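Local coordinates for protein 11R-lipoxygenase (Gersemia fruticosa, PDB 3VF1) that probably adds molecular oxygen to polyunsaturated fatty acids at a non-heme iron, in a calcium-dependent manner, at residues E160-R172 with G179-V193. Sequence-based numbering, arbitrary orientation.
Sequences ENKKLYKWGTDPR and GFVDAEEPKSLPKDV
In the chain that follows helix 148-164, where the PLAT domain meets the catalytic domain, the backbones of W167 and V181 pair in a single antiparallel bridge, a non-hydrogen-bonded pair flanked by two backbone bonds. G168 N donates to F180 O at 2.7 Å, and D182 N reaches K166 O at 3.0 Å. Although the CB of F180 points away from 160-172, its CG sits between the backbone N and carbonyl carbon (chi1 55°), which brings the phenyl back against 168-170. There G168 CA lies over one face in a CH-pi contact, 4.2 Å from the ring centroid, while D170 N meets the ring edge. Further along, toward helix 148-164, the Y165 phenol crosses P190, with CZ 3.5 Å from P190 CG, and V193 CG2 comes in at its edge, 4.0 Å from CE1. This ring also stacks on W408 of helix 369-410, the helix that supplies iron ligands H392 and H397. With an alanine in place of this tyrosine, P190 and V193 would probably border a gap and W408 would lose its stacking partner. Y165 OH lies 2.9 Å from a water that bonds weakly to D192 OD2; the other carboxylate oxygen of D192 accepts from W126 N in the PLAT domain.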
loop_
_atom_site.group_PDB
_atom_site.type_symbol
_atom_site.label_atom_id
_atom_site.label_comp_id
_atom_site.label_asym_id
_atom_site.label_seq_id
_atom_site.Cartn_x
_atom_site.Cartn_y
_atom_site.Cartn_z
ATOM N N GLU A 160 28.195 -1.330 0.644
ATOM C CA GLU A 160 27.879 -2.737 0.850
ATOM C C GLU A 160 26.445 -3.039 0.429
ATOM O O GLU A 160 26.182 -4.043 -0.231
ATOM C CB GLU A 160 28.075 -3.117 2.319
ATOM C CG GLU A 160 29.530 -3.151 2.765
ATOM C CD GLU A 160 29.676 -3.426 4.251
ATOM O OE1 GLU A 160 28.716 -3.153 5.005
ATOM O OE2 GLU A 160 30.747 -3.920 4.663
ATOM N N ASN A 161 25.522 -2.162 0.812
ATOM C CA ASN A 161 24.107 -2.358 0.516
ATOM C C ASN A 161 23.801 -2.360 -0.979
ATOM O O ASN A 161 22.942 -3.111 -1.437
ATOM C CB ASN A 161 23.263 -1.294 1.219
ATOM C CG ASN A 161 23.121 -1.553 2.708
ATOM O OD1 ASN A 161 23.223 -2.693 3.165
ATOM N ND2 ASN A 161 22.877 -0.496 3.473
ATOM N N LYS A 162 24.500 -1.524 -1.740
ATOM C CA LYS A 162 24.290 -1.461 -3.184
ATOM C C LYS A 162 24.502 -2.821 -3.839
ATOM O O LYS A 162 23.975 -3.086 -4.919
ATOM C CB LYS A 162 25.226 -0.436 -3.830
ATOM C CG LYS A 162 24.697 0.987 -3.829
ATOM C CD LYS A 162 25.434 1.840 -4.855
ATOM C CE LYS A 162 24.939 3.278 -4.862
ATOM N NZ LYS A 162 25.288 4.002 -3.607
ATOM N N LYS A 163 25.276 -3.683 -3.188
ATOM C CA LYS A 163 25.586 -4.997 -3.740
ATOM C C LYS A 163 24.458 -5.992 -3.482
ATOM O O LYS A 163 24.317 -6.982 -4.202
ATOM C CB LYS A 163 26.894 -5.523 -3.148
ATOM C CG LYS A 163 28.094 -4.631 -3.421
ATOM C CD LYS A 163 29.369 -5.216 -2.836
ATOM C CE LYS A 163 30.574 -4.345 -3.154
ATOM N NZ LYS A 163 31.834 -4.904 -2.590
ATOM N N LEU A 164 23.659 -5.723 -2.455
ATOM C CA LEU A 164 22.563 -6.610 -2.083
ATOM C C LEU A 164 21.243 -6.182 -2.713
ATOM O O LEU A 164 20.379 -7.018 -2.988
ATOM C CB LEU A 164 22.412 -6.646 -0.560
ATOM C CG LEU A 164 23.617 -7.177 0.217
ATOM C CD1 LEU A 164 23.369 -7.080 1.717
ATOM C CD2 LEU A 164 23.929 -8.611 -0.183
ATOM N N TYR A 165 21.090 -4.881 -2.944
ATOM C CA TYR A 165 19.836 -4.335 -3.451
ATOM C C TYR A 165 20.020 -3.683 -4.817
ATOM O O TYR A 165 20.247 -2.479 -4.918
ATOM C CB TYR A 165 19.266 -3.328 -2.451
ATOM C CG TYR A 165 18.995 -3.924 -1.086
ATOM C CD1 TYR A 165 17.813 -4.602 -0.825
ATOM C CD2 TYR A 165 19.924 -3.811 -0.061
ATOM C CE1 TYR A 165 17.561 -5.152 0.420
ATOM C CE2 TYR A 165 19.682 -4.355 1.188
ATOM C CZ TYR A 165 18.500 -5.024 1.422
ATOM O OH TYR A 165 18.253 -5.570 2.662
ATOM N N LYS A 166 19.916 -4.492 -5.867
ATOM C CA LYS A 166 20.066 -4.012 -7.236
ATOM C C LYS A 166 18.699 -3.778 -7.866
ATOM O O LYS A 166 17.685 -4.256 -7.357
ATOM C CB LYS A 166 20.832 -5.041 -8.070
ATOM C CG LYS A 166 22.121 -5.537 -7.428
ATOM C CD LYS A 166 23.349 -4.840 -7.995
ATOM C CE LYS A 166 23.242 -3.328 -7.884
ATOM N NZ LYS A 166 24.555 -2.662 -8.124
ATOM N N TRP A 167 18.675 -3.045 -8.975
ATOM C CA TRP A 167 17.447 -2.862 -9.741
ATOM C C TRP A 167 17.187 -4.084 -10.616
ATOM O O TRP A 167 18.014 -4.450 -11.450
ATOM C CB TRP A 167 17.531 -1.607 -10.613
ATOM C CG TRP A 167 17.582 -0.331 -9.832
ATOM C CD1 TRP A 167 18.659 0.490 -9.673
ATOM C CD2 TRP A 167 16.508 0.269 -9.100
ATOM N NE1 TRP A 167 18.323 1.566 -8.889
ATOM C CE2 TRP A 167 17.007 1.455 -8.525
ATOM C CE3 TRP A 167 15.173 -0.079 -8.877
ATOM C CZ2 TRP A 167 16.217 2.293 -7.741
ATOM C CZ3 TRP A 167 14.390 0.756 -8.098
ATOM C CH2 TRP A 167 14.915 1.928 -7.538
ATOM N N GLY A 168 16.034 -4.714 -10.419
ATOM C CA GLY A 168 15.678 -5.916 -11.150
ATOM C C GLY A 168 15.614 -5.726 -12.654
ATOM O O GLY A 168 15.346 -4.629 -13.146
ATOM N N THR A 169 15.863 -6.808 -13.385
ATOM C CA THR A 169 15.799 -6.791 -14.843
ATOM C C THR A 169 14.902 -7.906 -15.376
ATOM O O THR A 169 14.939 -8.225 -16.565
ATOM C CB THR A 169 17.197 -6.939 -15.471
ATOM O OG1 THR A 169 17.879 -8.046 -14.868
ATOM C CG2 THR A 169 18.012 -5.671 -15.267
ATOM N N ASP A 170 14.103 -8.500 -14.494
ATOM C CA ASP A 170 13.136 -9.516 -14.896
ATOM C C ASP A 170 12.370 -9.042 -16.132
ATOM O O ASP A 170 11.581 -8.101 -16.050
ATOM C CB ASP A 170 12.157 -9.791 -13.753
ATOM C CG ASP A 170 11.174 -10.904 -14.074
ATOM O OD1 ASP A 170 11.018 -11.239 -15.267
ATOM O OD2 ASP A 170 10.553 -11.439 -13.131
ATOM N N PRO A 171 12.592 -9.701 -17.282
ATOM C CA PRO A 171 12.009 -9.238 -18.548
ATOM C C PRO A 171 10.492 -9.070 -18.503
ATOM O O PRO A 171 9.948 -8.254 -19.247
ATOM C CB PRO A 171 12.396 -10.342 -19.543
ATOM C CG PRO A 171 12.742 -11.527 -18.708
ATOM C CD PRO A 171 13.311 -10.976 -17.441
ATOM N N ARG A 172 9.822 -9.828 -17.642
ATOM C CA ARG A 172 8.373 -9.737 -17.524
ATOM C C ARG A 172 7.922 -8.336 -17.116
ATOM O O ARG A 172 6.811 -7.921 -17.444
ATOM C CB ARG A 172 7.853 -10.750 -16.501
ATOM C CG ARG A 172 7.974 -12.203 -16.929
ATOM C CD ARG A 172 7.370 -13.139 -15.890
ATOM N NE ARG A 172 8.040 -13.018 -14.597
ATOM C CZ ARG A 172 7.658 -13.648 -13.490
ATOM N NH1 ARG A 172 6.602 -14.451 -13.501
ATOM N NH2 ARG A 172 8.335 -13.473 -12.365
ATOM N N GLY A 179 10.561 0.813 -11.459
ATOM C CA GLY A 179 11.678 -0.050 -11.129
ATOM C C GLY A 179 11.316 -0.941 -9.958
ATOM O O GLY A 179 10.347 -0.677 -9.246
ATOM N N PHE A 180 12.089 -2.001 -9.755
ATOM C CA PHE A 180 11.827 -2.933 -8.666
ATOM C C PHE A 180 13.117 -3.604 -8.218
ATOM O O PHE A 180 14.127 -3.545 -8.915
ATOM C CB PHE A 180 10.800 -3.983 -9.098
ATOM C CG PHE A 180 11.174 -4.722 -10.354
ATOM C CD1 PHE A 180 11.013 -4.130 -11.596
ATOM C CD2 PHE A 180 11.675 -6.013 -10.291
ATOM C CE1 PHE A 180 11.353 -4.807 -12.753
ATOM C CE2 PHE A 180 12.014 -6.698 -11.444
ATOM C CZ PHE A 180 11.852 -6.095 -12.678
ATOM N N VAL A 181 13.082 -4.233 -7.048
ATOM C CA VAL A 181 14.259 -4.905 -6.513
ATOM C C VAL A 181 14.546 -6.178 -7.297
ATOM O O VAL A 181 13.630 -6.814 -7.820
ATOM C CB VAL A 181 14.079 -5.273 -5.026
ATOM C CG1 VAL A 181 13.083 -6.417 -4.872
ATOM C CG2 VAL A 181 15.418 -5.646 -4.408
ATOM N N ASP A 182 15.822 -6.544 -7.377
ATOM C CA ASP A 182 16.223 -7.775 -8.042
ATOM C C ASP A 182 16.145 -8.941 -7.063
ATOM O O ASP A 182 16.969 -9.060 -6.157
ATOM C CB ASP A 182 17.646 -7.649 -8.587
ATOM C CG ASP A 182 18.103 -8.895 -9.323
ATOM O OD1 ASP A 182 17.414 -9.933 -9.228
ATOM O OD2 ASP A 182 19.157 -8.841 -9.992
ATOM N N ALA A 183 15.144 -9.794 -7.250
ATOM C CA ALA A 183 14.965 -10.969 -6.407
ATOM C C ALA A 183 14.074 -11.978 -7.115
ATOM O O ALA A 183 13.015 -11.627 -7.632
ATOM C CB ALA A 183 14.362 -10.573 -5.072
ATOM N N GLU A 184 14.506 -13.234 -7.139
ATOM C CA GLU A 184 13.764 -14.281 -7.832
ATOM C C GLU A 184 12.575 -14.742 -6.997
ATOM O O GLU A 184 11.510 -15.052 -7.532
ATOM C CB GLU A 184 14.678 -15.466 -8.141
ATOM C CG GLU A 184 14.020 -16.545 -8.986
ATOM C CD GLU A 184 15.000 -17.610 -9.442
ATOM O OE1 GLU A 184 16.222 -17.402 -9.283
ATOM O OE2 GLU A 184 14.548 -18.653 -9.960
ATOM N N GLU A 185 12.766 -14.780 -5.683
ATOM C CA GLU A 185 11.710 -15.179 -4.760
ATOM C C GLU A 185 11.852 -14.425 -3.443
ATOM O O GLU A 185 12.886 -13.813 -3.185
ATOM C CB GLU A 185 11.768 -16.685 -4.498
ATOM C CG GLU A 185 11.746 -17.547 -5.755
ATOM C CD GLU A 185 11.672 -19.029 -5.435
ATOM O OE1 GLU A 185 11.321 -19.370 -4.285
ATOM O OE2 GLU A 185 11.968 -19.849 -6.330
ATOM N N PRO A 186 10.810 -14.466 -2.600
ATOM C CA PRO A 186 10.901 -13.803 -1.296
ATOM C C PRO A 186 12.100 -14.287 -0.483
ATOM O O PRO A 186 12.678 -13.509 0.274
ATOM C CB PRO A 186 9.592 -14.202 -0.609
ATOM C CG PRO A 186 8.648 -14.471 -1.725
ATOM C CD PRO A 186 9.479 -15.058 -2.826
ATOM N N LYS A 187 12.467 -15.555 -0.647
ATOM C CA LYS A 187 13.574 -16.140 0.106
ATOM C C LYS A 187 14.936 -15.647 -0.376
ATOM O O LYS A 187 15.893 -15.601 0.396
ATOM C CB LYS A 187 13.528 -17.669 0.026
ATOM C CG LYS A 187 12.489 -18.313 0.930
ATOM C CD LYS A 187 12.838 -18.112 2.397
ATOM C CE LYS A 187 11.917 -18.906 3.308
ATOM N NZ LYS A 187 12.276 -18.740 4.744
ATOM N N SER A 188 15.024 -15.283 -1.651
ATOM C CA SER A 188 16.289 -14.822 -2.218
ATOM C C SER A 188 16.599 -13.378 -1.831
ATOM O O SER A 188 17.609 -12.818 -2.258
ATOM C CB SER A 188 16.282 -14.969 -3.743
ATOM O OG SER A 188 15.210 -14.250 -4.325
ATOM N N LEU A 189 15.729 -12.776 -1.026
ATOM C CA LEU A 189 15.963 -11.430 -0.518
ATOM C C LEU A 189 16.805 -11.479 0.750
ATOM O O LEU A 189 16.820 -12.492 1.449
ATOM C CB LEU A 189 14.636 -10.733 -0.206
ATOM C CG LEU A 189 13.802 -10.228 -1.383
ATOM C CD1 LEU A 189 12.425 -9.802 -0.897
ATOM C CD2 LEU A 189 14.498 -9.075 -2.083
ATOM N N PRO A 190 17.516 -10.382 1.052
ATOM C CA PRO A 190 18.216 -10.267 2.335
ATOM C C PRO A 190 17.258 -10.493 3.499
ATOM O O PRO A 190 16.120 -10.024 3.453
ATOM C CB PRO A 190 18.723 -8.825 2.326
ATOM C CG PRO A 190 18.875 -8.495 0.882
ATOM C CD PRO A 190 17.766 -9.221 0.179
ATOM N N LYS A 191 17.713 -11.201 4.526
ATOM C CA LYS A 191 16.846 -11.578 5.638
ATOM C C LYS A 191 16.163 -10.362 6.264
ATOM O O LYS A 191 15.045 -10.461 6.768
ATOM C CB LYS A 191 17.649 -12.326 6.704
ATOM C CG LYS A 191 16.850 -13.377 7.459
ATOM C CD LYS A 191 17.714 -14.102 8.479
ATOM C CE LYS A 191 17.130 -15.461 8.851
ATOM N NZ LYS A 191 15.770 -15.366 9.451
ATOM N N ASP A 192 16.835 -9.216 6.227
ATOM C CA ASP A 192 16.328 -8.008 6.873
ATOM C C ASP A 192 15.039 -7.475 6.247
ATOM O O ASP A 192 14.299 -6.730 6.890
ATOM C CB ASP A 192 17.395 -6.910 6.862
ATOM C CG ASP A 192 18.474 -7.133 7.905
ATOM O OD1 ASP A 192 18.149 -7.632 9.005
ATOM O OD2 ASP A 192 19.647 -6.809 7.624
ATOM N N VAL A 193 14.771 -7.850 4.999
ATOM C CA VAL A 193 13.579 -7.367 4.307
ATOM C C VAL A 193 12.657 -8.508 3.874
ATOM O O VAL A 193 11.827 -8.341 2.981
ATOM C CB VAL A 193 13.943 -6.521 3.070
ATOM C CG1 VAL A 193 14.778 -5.320 3.481
ATOM C CG2 VAL A 193 14.676 -7.366 2.036
HETATM O O HOH W 1 20.484 -6.003 4.453
HETATM O O HOH W 2 14.028 -2.478 -11.915
HETATM O O HOH W 3 15.513 -9.260 -11.696
HETATM O O HOH W 4 11.134 -10.130 -10.088
#